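Local coordinates for NAD nucleotidase (Haemophilus influenzae, PDB 3ZU0), which degrades NAD to adenosine and nicotinamide riboside, acting as a 5'-nucleotidase and NAD(P) pyrophosphatase that probably depends on zinc, at residues 395-400 with 550-555; 51-56 with 269-274; 151-156 with 195-200; 292-297 with 329-334. All coordinates share one frame; numbering follows the deposited sequence.

Contacts 2, 3 and 4 are largely buried. Contact 1 lies at the surface, its centre about 45 Å or more from the centres of the others. Contacts 2 and 4 share a seven-stranded sheet and touch each other: strands 270-278 and 284-295 are neighbours in it, and helix 46-59, one partner in contact 2, also touches contact 4. Contact 3 belongs to a different, six-stranded sheet, and its segments lie within the chain loop closed by contact 2. Contacts 3 and 4 are parallel strand pairs held by backbone hydrogen bonds. Contact 2 is helix-on-strand packing without such bonds. Contact 1 joins two helices through one aromatic ring and loosely placed charges.

Contact 1: 395-400 with 550-555; sequences MYNELK and IKFMKK
Asn397 and Phe552 form the tighter half of this contact. The side chain of Asn397 crosses that of Phe552 at about a right angle, with the amide plane perpendicular to the ring. Asn397 CB sits at the ring edge, in the ring plane, 3.7 Å from Phe552 CE2. Asn397 ND2 approaches obliquely, 3.7 Å from Phe552 CD2. The Phe552 ring can meet Asn397 because its CG is anti to the backbone N (chi1 179°), which swings the ring toward helix 386-398. His556 stacks on the same ring and Phe559 meets it edge-to-face, so the phenyl group is buried on the inner side of the contact.

The outer side is looser and more polar. Glu398 bends at chi2 (-75°) and brings its carboxylate in front of two lysines of helix 545-555. OE1 of Glu398 lies 3.3 Å from Lys551 CE, but 4.2 Å from Lys551 NZ. OE2 of Glu398 lies 3.7 Å from Lys555 CE and 4.1 Å from Lys555 NZ. Both ammonium groups are thus near the carboxylate but beyond salt-bridge distance, and no hydrogen bond crosses between the segments. Within 395-400, Asn397 ND2 gives Glu398 OE2 a weak bond of 2.7 Å, bent to 117° at the hydrogen.

The contact joins the C-terminal end of helix 386-398 to helix 545-555, in the C-terminal half of this 5'-nucleotidase. Van der Waals contact with the ring makes up its inner part. The two lysines probably add a diffuse attraction to Glu398 rather than a directed bond.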
# COMPACT_ATOMS: atom_id res chain seq x y z
N MET A 395 -26.52 -26.90 -11.88
CA MET A 395 -25.70 -27.26 -10.71
C MET A 395 -26.53 -27.97 -9.63
O MET A 395 -26.08 -28.94 -9.00
CB MET A 395 -25.05 -26.01 -10.13
CG MET A 395 -24.11 -25.33 -11.10
SD MET A 395 -23.90 -23.47 -10.70
CE MET A 395 -23.02 -23.64 -8.99
N TYR A 396 -27.75 -27.46 -9.42
CA TYR A 396 -28.71 -28.05 -8.51
C TYR A 396 -28.93 -29.52 -8.83
O TYR A 396 -28.86 -30.38 -7.94
CB TYR A 396 -30.02 -27.29 -8.65
CG TYR A 396 -31.13 -27.71 -7.72
CD1 TYR A 396 -32.00 -28.75 -8.05
CD2 TYR A 396 -31.33 -27.04 -6.52
CE1 TYR A 396 -33.04 -29.12 -7.19
CE2 TYR A 396 -32.35 -27.40 -5.66
CZ TYR A 396 -33.20 -28.44 -6.00
OH TYR A 396 -34.21 -28.77 -5.13
N ASN A 397 -29.19 -29.81 -10.09
CA ASN A 397 -29.50 -31.16 -10.55
C ASN A 397 -28.32 -32.11 -10.39
O ASN A 397 -28.48 -33.27 -10.01
CB ASN A 397 -29.95 -31.13 -12.01
CG ASN A 397 -30.36 -32.49 -12.53
OD1 ASN A 397 -31.53 -32.89 -12.42
ND2 ASN A 397 -29.41 -33.22 -13.12
N GLU A 398 -27.12 -31.63 -10.68
CA GLU A 398 -25.97 -32.52 -10.63
C GLU A 398 -25.33 -32.57 -9.23
O GLU A 398 -24.48 -33.42 -8.97
CB GLU A 398 -24.99 -32.20 -11.76
CG GLU A 398 -25.66 -32.28 -13.19
CD GLU A 398 -25.93 -33.72 -13.72
OE1 GLU A 398 -24.98 -34.53 -13.75
OE2 GLU A 398 -27.07 -34.04 -14.15
N LEU A 399 -25.77 -31.69 -8.34
CA LEU A 399 -25.40 -31.74 -6.92
C LEU A 399 -26.54 -32.40 -6.13
O LEU A 399 -26.84 -32.00 -5.01
CB LEU A 399 -25.20 -30.32 -6.38
CG LEU A 399 -23.82 -29.77 -5.98
CD1 LEU A 399 -22.66 -30.36 -6.74
CD2 LEU A 399 -23.81 -28.24 -6.08
N LYS A 400 -27.18 -33.38 -6.74
CA LYS A 400 -28.35 -34.12 -6.21
C LYS A 400 -28.91 -33.84 -4.80
O LYS A 400 -30.13 -33.78 -4.63
CB LYS A 400 -28.12 -35.62 -6.41
CG LYS A 400 -27.92 -36.00 -7.89
CD LYS A 400 -27.90 -37.51 -8.11
CE LYS A 400 -26.60 -38.13 -7.64
NZ LYS A 400 -25.44 -37.52 -8.34
N ILE A 550 -22.10 -30.21 -19.52
CA ILE A 550 -22.15 -31.04 -20.70
C ILE A 550 -22.86 -32.35 -20.35
O ILE A 550 -23.72 -32.82 -21.09
CB ILE A 550 -20.75 -31.31 -21.25
CG1 ILE A 550 -20.21 -30.04 -21.94
CG2 ILE A 550 -20.75 -32.52 -22.20
CD1 ILE A 550 -18.73 -30.14 -22.33
N LYS A 551 -22.51 -32.92 -19.21
CA LYS A 551 -23.18 -34.12 -18.72
C LYS A 551 -24.68 -33.86 -18.54
O LYS A 551 -25.51 -34.67 -18.95
CB LYS A 551 -22.55 -34.61 -17.42
CG LYS A 551 -23.24 -35.79 -16.79
CD LYS A 551 -22.43 -36.33 -15.60
CE LYS A 551 -23.30 -37.23 -14.70
NZ LYS A 551 -24.02 -38.27 -15.49
N PHE A 552 -25.03 -32.72 -17.95
CA PHE A 552 -26.44 -32.37 -17.78
C PHE A 552 -27.18 -32.39 -19.12
O PHE A 552 -28.25 -32.98 -19.24
CB PHE A 552 -26.60 -31.00 -17.12
CG PHE A 552 -28.03 -30.57 -16.95
CD1 PHE A 552 -28.71 -29.96 -18.00
CD2 PHE A 552 -28.70 -30.79 -15.76
CE1 PHE A 552 -30.03 -29.57 -17.86
CE2 PHE A 552 -30.01 -30.41 -15.61
CZ PHE A 552 -30.68 -29.80 -16.66
N MET A 553 -26.60 -31.73 -20.13
CA MET A 553 -27.24 -31.61 -21.42
C MET A 553 -27.40 -32.99 -22.08
O MET A 553 -28.39 -33.25 -22.74
CB MET A 553 -26.42 -30.71 -22.35
CG MET A 553 -26.40 -29.24 -21.95
SD MET A 553 -28.08 -28.61 -21.74
CE MET A 553 -28.70 -28.83 -23.41
N LYS A 554 -26.40 -33.85 -21.91
CA LYS A 554 -26.47 -35.18 -22.51
C LYS A 554 -27.58 -35.99 -21.87
O LYS A 554 -28.19 -36.84 -22.53
CB LYS A 554 -25.13 -35.91 -22.38
CG LYS A 554 -24.04 -35.41 -23.32
CD LYS A 554 -22.90 -36.42 -23.39
CE LYS A 554 -21.68 -35.87 -24.08
NZ LYS A 554 -20.45 -36.33 -23.37
N LYS A 555 -27.85 -35.72 -20.60
CA LYS A 555 -28.88 -36.45 -19.86
C LYS A 555 -30.25 -35.78 -19.91
O LYS A 555 -31.20 -36.30 -19.35
CB LYS A 555 -28.45 -36.65 -18.40
CG LYS A 555 -27.13 -37.38 -18.24
CD LYS A 555 -27.04 -38.07 -16.87
CE LYS A 555 -27.82 -37.30 -15.82
NZ LYS A 555 -27.88 -38.02 -14.51

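Contact 2: 51-56 with 269-274; sequences AKLNKL and AVVGDL
The carboxylate of Asp273 is the flat group here, and Leu56 packs against one face of it. Both Leu56 methyls lie on the same side of the carboxylate plane, with CD2 4.0 Å and CD1 4.1 Å from Asp273 OD2. The polar needs of the group are met elsewhere: OD1 forms a salt bridge with Arg288, while OD2 is hydrogen-bonded to Tyr60 and His292. The buried charge is therefore held by several partners, and Leu56 shields it from one side.

This is helix-on-sheet packing in the calcineurin-like phosphoesterase fold. Helix 46-59 lies against the mixed sheet that contains strand 270-278. The segments run nearly parallel, 20° apart in direction, with their axes 9.7 Å from each other at closest approach. No hydrogen bond links them. The side chains of Val271 and Asp273 point to the helix. Gly272, between them, has no side chain.

Val271 is the apolar centre. Lys52 adds its CB, which faces Val271 CG2. Leu16 of the neighbouring strand 11-18 touches Leu53, Leu56 and Asp273, and so continues the hydrophobic layer. His292, on the strand at the other side, also packs on Leu56.

Val271 has CG1 anti to its own backbone N (chi1 169°), and this branch serves both leucines. It lies 4.2 Å from Leu56 CD1 and 3.8 Å from Leu53 CD2.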
# COMPACT_ATOMS: atom_id res chain seq x y z
N ALA A 51 1.58 -7.62 -37.95
CA ALA A 51 2.00 -7.03 -39.22
C ALA A 51 2.27 -5.53 -39.08
O ALA A 51 3.28 -5.02 -39.56
CB ALA A 51 0.93 -7.28 -40.28
N LYS A 52 1.35 -4.81 -38.44
CA LYS A 52 1.50 -3.37 -38.26
C LYS A 52 2.70 -3.08 -37.36
O LYS A 52 3.46 -2.15 -37.61
CB LYS A 52 0.22 -2.77 -37.68
CG LYS A 52 0.18 -1.25 -37.75
CD LYS A 52 0.36 -0.78 -39.18
CE LYS A 52 0.04 0.69 -39.35
NZ LYS A 52 0.02 1.02 -40.81
N LEU A 53 2.86 -3.87 -36.30
CA LEU A 53 4.00 -3.67 -35.41
C LEU A 53 5.30 -3.89 -36.19
O LEU A 53 6.23 -3.11 -36.07
CB LEU A 53 3.94 -4.59 -34.18
CG LEU A 53 2.93 -4.24 -33.08
CD1 LEU A 53 2.96 -5.29 -31.97
CD2 LEU A 53 3.24 -2.86 -32.52
N ASN A 54 5.35 -4.94 -36.99
CA ASN A 54 6.57 -5.21 -37.77
C ASN A 54 6.92 -4.11 -38.77
O ASN A 54 8.08 -3.75 -38.92
CB ASN A 54 6.46 -6.55 -38.53
CG ASN A 54 6.45 -7.74 -37.60
OD1 ASN A 54 6.84 -7.64 -36.43
ND2 ASN A 54 6.00 -8.87 -38.11
N LYS A 55 5.91 -3.60 -39.47
CA LYS A 55 6.10 -2.51 -40.41
C LYS A 55 6.51 -1.20 -39.73
O LYS A 55 7.47 -0.54 -40.14
CB LYS A 55 4.84 -2.31 -41.26
CG LYS A 55 4.62 -3.42 -42.29
CD LYS A 55 3.47 -3.10 -43.24
CE LYS A 55 2.12 -3.38 -42.59
NZ LYS A 55 0.99 -3.27 -43.56
N LEU A 56 5.78 -0.81 -38.70
CA LEU A 56 6.06 0.44 -38.01
C LEU A 56 7.42 0.42 -37.34
O LEU A 56 8.16 1.41 -37.42
CB LEU A 56 4.96 0.75 -36.99
CG LEU A 56 3.61 1.24 -37.55
CD1 LEU A 56 2.59 1.44 -36.42
CD2 LEU A 56 3.81 2.53 -38.31
N ALA A 269 -7.76 -4.24 -31.53
CA ALA A 269 -8.32 -3.34 -32.53
C ALA A 269 -7.37 -2.23 -32.94
O ALA A 269 -7.48 -1.72 -34.05
CB ALA A 269 -9.63 -2.75 -32.04
N VAL A 270 -6.46 -1.86 -32.05
CA VAL A 270 -5.61 -0.68 -32.24
C VAL A 270 -4.13 -0.92 -31.95
O VAL A 270 -3.77 -1.61 -30.99
CB VAL A 270 -6.06 0.49 -31.34
CG1 VAL A 270 -4.97 1.58 -31.25
CG2 VAL A 270 -7.37 1.08 -31.82
N VAL A 271 -3.26 -0.32 -32.76
CA VAL A 271 -1.86 -0.19 -32.40
C VAL A 271 -1.56 1.30 -32.15
O VAL A 271 -1.63 2.12 -33.06
CB VAL A 271 -0.91 -0.73 -33.49
CG1 VAL A 271 0.51 -0.34 -33.18
CG2 VAL A 271 -1.03 -2.25 -33.61
N GLY A 272 -1.24 1.64 -30.91
CA GLY A 272 -0.86 3.01 -30.59
C GLY A 272 0.55 3.32 -31.06
O GLY A 272 1.43 2.48 -30.99
N ASP A 273 0.77 4.54 -31.52
CA ASP A 273 2.01 4.93 -32.20
C ASP A 273 2.34 6.33 -31.68
O ASP A 273 1.79 7.32 -32.15
CB ASP A 273 1.71 5.01 -33.71
CG ASP A 273 2.90 5.50 -34.55
OD1 ASP A 273 3.97 5.87 -34.02
OD2 ASP A 273 2.75 5.49 -35.80
N LEU A 274 3.22 6.41 -30.69
CA LEU A 274 3.52 7.70 -30.08
C LEU A 274 5.01 7.94 -30.15
O LEU A 274 5.80 7.18 -29.59
CB LEU A 274 3.03 7.75 -28.63
CG LEU A 274 3.21 9.11 -27.94
CD1 LEU A 274 2.13 10.12 -28.38
CD2 LEU A 274 3.18 8.93 -26.45

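Contact 3: 151-156 with 195-200; sequences EKIAII and INKIIL
Lys197 reaches Glu151 with a nearly extended chain that bends only near its end, at chi4 (64°). Glu151 bends at chi2 (-60°) to meet it. The two side chains cross at about a right angle and form a salt bridge, with Lys197 NZ 2.8 Å from Glu151 OE2. The ammonium arrives on the anti side of that oxygen, slightly out of the carboxylate plane. Lys197 NZ also gives a hydrogen bond of 2.6 Å to Asn196 OD1, in the carbonyl plane and on a lone pair. His8 is a second partner of Glu151 OE2.

Beyond this polar end the backbones pair in parallel. Ala154 N bonds to Lys197 O, and Ile199 N to Ala154 O at 2.8 Å. Ile156 N then bonds to Ile199 O at 2.9 Å. Between Lys152 and Asn196 a water accepts from Asn196 N and donates to Lys152 O, 2.6 Å away.

Strands 151-159 and 198-203 are adjacent in a six-stranded sheet of the phosphoesterase domain. The chain between them passes through helix 179-191, a beta-alpha-beta crossover. That helix covers the face bearing Ala154, Ile156 and Ile198, where Ile156 CD1 meets Ile198 CG2 at 3.7 Å. On the other face Ile155 CD1 touches Ile199 CG2. Phe278, from strand 270-278 of the seven-stranded sheet, packs on Ile199 there. Farther along, the side chain of Leu200 lies about 9 Å from that of His203, a probable zinc ligand.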
# COMPACT_ATOMS: atom_id res chain seq x y z
N GLU A 151 21.78 7.17 -23.59
CA GLU A 151 20.96 7.52 -22.43
C GLU A 151 20.23 6.32 -21.81
O GLU A 151 19.73 5.46 -22.52
CB GLU A 151 19.92 8.55 -22.85
CG GLU A 151 20.34 9.99 -22.62
CD GLU A 151 20.63 10.30 -21.16
OE1 GLU A 151 21.78 10.07 -20.74
OE2 GLU A 151 19.72 10.75 -20.44
N LYS A 152 20.16 6.29 -20.48
CA LYS A 152 19.35 5.30 -19.77
C LYS A 152 17.88 5.71 -19.67
O LYS A 152 17.56 6.84 -19.28
CB LYS A 152 19.88 5.04 -18.36
CG LYS A 152 21.28 4.45 -18.28
CD LYS A 152 21.52 3.90 -16.87
CE LYS A 152 22.93 4.18 -16.39
NZ LYS A 152 23.08 3.82 -14.94
N ILE A 153 17.00 4.78 -20.03
CA ILE A 153 15.56 4.96 -19.88
C ILE A 153 15.05 3.82 -18.99
O ILE A 153 15.46 2.68 -19.16
CB ILE A 153 14.83 4.91 -21.24
CG1 ILE A 153 15.28 6.07 -22.15
CG2 ILE A 153 13.32 4.97 -21.05
CD1 ILE A 153 16.62 5.86 -22.81
N ALA A 154 14.17 4.12 -18.04
CA ALA A 154 13.62 3.07 -17.19
C ALA A 154 12.15 2.81 -17.53
O ALA A 154 11.41 3.72 -17.89
CB ALA A 154 13.76 3.42 -15.71
N ILE A 155 11.75 1.55 -17.43
CA ILE A 155 10.35 1.20 -17.58
C ILE A 155 9.90 0.36 -16.40
O ILE A 155 10.58 -0.61 -16.01
CB ILE A 155 10.08 0.47 -18.90
CG1 ILE A 155 8.58 0.11 -19.02
CG2 ILE A 155 10.97 -0.78 -19.03
CD1 ILE A 155 8.17 -0.22 -20.43
N ILE A 156 8.76 0.75 -15.82
CA ILE A 156 8.21 0.16 -14.60
C ILE A 156 6.85 -0.47 -14.93
O ILE A 156 6.05 0.11 -15.66
CB ILE A 156 7.95 1.27 -13.54
CG1 ILE A 156 9.25 2.00 -13.18
CG2 ILE A 156 7.24 0.70 -12.28
CD1 ILE A 156 9.04 3.38 -12.50
N ILE A 195 18.85 8.59 -13.77
CA ILE A 195 17.74 8.39 -14.72
C ILE A 195 16.70 9.51 -14.62
O ILE A 195 16.20 9.82 -13.54
CB ILE A 195 17.09 7.00 -14.52
CG1 ILE A 195 18.12 5.90 -14.83
CG2 ILE A 195 15.85 6.83 -15.40
CD1 ILE A 195 17.63 4.50 -14.52
N ASN A 196 16.41 10.14 -15.76
CA ASN A 196 15.38 11.18 -15.79
C ASN A 196 14.34 10.94 -16.88
O ASN A 196 13.52 11.81 -17.16
CB ASN A 196 16.00 12.58 -15.89
CG ASN A 196 16.84 12.78 -17.14
OD1 ASN A 196 16.62 12.12 -18.17
ND2 ASN A 196 17.80 13.69 -17.06
N LYS A 197 14.36 9.75 -17.45
CA LYS A 197 13.38 9.37 -18.47
C LYS A 197 12.72 8.06 -18.04
O LYS A 197 13.36 7.03 -18.01
CB LYS A 197 14.09 9.20 -19.81
CG LYS A 197 14.82 10.49 -20.25
CD LYS A 197 15.85 10.24 -21.37
CE LYS A 197 16.50 11.55 -21.80
NZ LYS A 197 17.31 12.19 -20.71
N ILE A 198 11.44 8.13 -17.69
CA ILE A 198 10.78 6.99 -17.06
C ILE A 198 9.42 6.70 -17.67
O ILE A 198 8.55 7.57 -17.72
CB ILE A 198 10.62 7.21 -15.54
CG1 ILE A 198 11.99 7.45 -14.89
CG2 ILE A 198 9.91 6.01 -14.89
CD1 ILE A 198 11.92 7.59 -13.37
N ILE A 199 9.25 5.47 -18.13
CA ILE A 199 7.99 5.01 -18.69
C ILE A 199 7.32 4.06 -17.70
O ILE A 199 7.96 3.19 -17.11
CB ILE A 199 8.24 4.23 -20.01
CG1 ILE A 199 9.07 5.07 -20.99
CG2 ILE A 199 6.92 3.76 -20.64
CD1 ILE A 199 8.51 6.43 -21.27
N LEU A 200 6.02 4.24 -17.52
CA LEU A 200 5.22 3.38 -16.64
C LEU A 200 4.25 2.59 -17.51
O LEU A 200 3.43 3.18 -18.22
CB LEU A 200 4.44 4.24 -15.63
CG LEU A 200 3.53 3.53 -14.62
CD1 LEU A 200 4.34 2.65 -13.68
CD2 LEU A 200 2.73 4.56 -13.80
O HOH W 1 17.92 9.14 -18.17

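Contact 4: 292-297 with 329-334; sequences HVLMSS and SISLDD
Ser297 and Asp333 pair through both carboxylate oxygens. Ser297 OG donates to Asp333 OD2 at 2.6 Å, on the syn lone pair. Ser297 N donates to Asp333 OD1 at 3.0 Å, from well out of the carboxylate plane. A chi1 of 68° sets Ser297 OG between its backbone N and carbonyl carbon, where it reaches Asp333 OD2.

The backbone bonds form a regular parallel pattern. Ser329 O accepts from Val293 N at 2.7 Å. Val293 O then accepts from Ser331 N, and Ser331 O from Met295 N, the straightest of the set at 177°. Met295 O takes Asp333 N at 2.9 Å. These four bonds satisfy N and O of Val293, Ser331 and Met295, with Ser329 O and Asp333 N at the two ends.

Side-chain hydroxyls are also used. Ser331 OG gives its proton to Asp334 OD2 at 2.6 Å and accepts from Lys52. Asp334 OD1 forms a salt bridge with Lys55. Ser329 OG bonds to Asn233.

Apolar groups fill one face, where Ile330 CD1 meets Met295 CE at 3.7 Å and Leu332 CD2 lies 3.8 Å from Met295 CB. Strand 330-332 is an outermost strand of the seven-stranded sheet within this chain. Helices 234-238 and 314-325 pack on the face of Val293, Met295, Ile330 and Leu332. Helix 46-59 packs on Leu294 on the opposite face and also touches Asp334 in the following loop.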
# COMPACT_ATOMS: atom_id res chain seq x y z
N HIS A 292 -3.62 3.77 -34.60
CA HIS A 292 -3.97 3.06 -35.83
C HIS A 292 -5.08 2.08 -35.57
O HIS A 292 -4.87 1.06 -34.92
CB HIS A 292 -2.77 2.29 -36.40
CG HIS A 292 -1.57 3.14 -36.68
ND1 HIS A 292 -1.37 3.77 -37.90
CD2 HIS A 292 -0.49 3.45 -35.92
CE1 HIS A 292 -0.23 4.43 -37.86
NE2 HIS A 292 0.33 4.25 -36.67
N VAL A 293 -6.27 2.35 -36.09
CA VAL A 293 -7.32 1.34 -36.05
C VAL A 293 -7.12 0.30 -37.16
O VAL A 293 -7.02 0.64 -38.33
CB VAL A 293 -8.73 1.97 -36.13
CG1 VAL A 293 -9.79 0.89 -36.20
CG2 VAL A 293 -8.99 2.87 -34.91
N LEU A 294 -7.05 -0.97 -36.79
CA LEU A 294 -6.75 -2.03 -37.74
C LEU A 294 -8.05 -2.51 -38.34
O LEU A 294 -8.85 -3.12 -37.64
CB LEU A 294 -6.01 -3.17 -37.05
CG LEU A 294 -4.79 -2.73 -36.22
CD1 LEU A 294 -4.28 -3.88 -35.41
CD2 LEU A 294 -3.69 -2.21 -37.13
N MET A 295 -8.26 -2.23 -39.62
CA MET A 295 -9.54 -2.54 -40.25
C MET A 295 -9.39 -3.39 -41.50
O MET A 295 -8.43 -3.24 -42.26
CB MET A 295 -10.26 -1.24 -40.61
CG MET A 295 -11.71 -1.43 -40.90
SD MET A 295 -12.58 0.27 -41.07
CE MET A 295 -12.46 0.87 -39.20
N SER A 296 -10.35 -4.28 -41.72
CA SER A 296 -10.42 -5.03 -42.97
C SER A 296 -11.19 -4.24 -44.01
O SER A 296 -12.09 -3.47 -43.68
CB SER A 296 -11.13 -6.36 -42.72
OG SER A 296 -11.45 -7.00 -43.94
N SER A 297 -10.88 -4.45 -45.28
CA SER A 297 -11.65 -3.81 -46.35
C SER A 297 -12.72 -4.75 -46.89
O SER A 297 -13.49 -4.38 -47.77
CB SER A 297 -10.72 -3.38 -47.48
OG SER A 297 -10.19 -4.52 -48.15
N SER A 329 -5.31 7.43 -39.53
CA SER A 329 -5.51 6.60 -38.35
C SER A 329 -6.25 5.30 -38.66
O SER A 329 -6.52 4.52 -37.76
CB SER A 329 -6.25 7.37 -37.26
OG SER A 329 -5.49 8.49 -36.83
N ILE A 330 -6.57 5.07 -39.93
CA ILE A 330 -7.16 3.80 -40.34
C ILE A 330 -6.10 3.02 -41.12
O ILE A 330 -5.45 3.55 -42.02
CB ILE A 330 -8.42 3.98 -41.20
CG1 ILE A 330 -9.55 4.62 -40.37
CG2 ILE A 330 -8.90 2.64 -41.73
CD1 ILE A 330 -10.09 3.73 -39.25
N SER A 331 -5.91 1.77 -40.73
CA SER A 331 -4.94 0.90 -41.37
C SER A 331 -5.68 -0.33 -41.94
O SER A 331 -6.27 -1.11 -41.19
CB SER A 331 -3.89 0.49 -40.35
OG SER A 331 -2.79 -0.15 -40.97
N LEU A 332 -5.63 -0.50 -43.26
CA LEU A 332 -6.41 -1.55 -43.92
C LEU A 332 -5.63 -2.80 -44.27
O LEU A 332 -4.55 -2.74 -44.86
CB LEU A 332 -7.09 -1.01 -45.18
CG LEU A 332 -8.11 0.10 -44.95
CD1 LEU A 332 -8.53 0.71 -46.27
CD2 LEU A 332 -9.29 -0.42 -44.18
N ASP A 333 -6.21 -3.94 -43.93
CA ASP A 333 -5.73 -5.25 -44.40
C ASP A 333 -4.27 -5.59 -44.07
O ASP A 333 -3.61 -6.26 -44.86
CB ASP A 333 -5.94 -5.39 -45.91
CG ASP A 333 -7.41 -5.36 -46.31
OD1 ASP A 333 -8.26 -5.91 -45.57
OD2 ASP A 333 -7.71 -4.77 -47.36
N ASP A 334 -3.77 -5.15 -42.93
CA ASP A 334 -2.49 -5.66 -42.46
C ASP A 334 -2.65 -7.16 -42.17
O ASP A 334 -3.68 -7.59 -41.66
CB ASP A 334 -2.06 -4.91 -41.19
CG ASP A 334 -2.01 -3.42 -41.39
OD1 ASP A 334 -1.06 -2.92 -42.02
OD2 ASP A 334 -2.96 -2.75 -40.95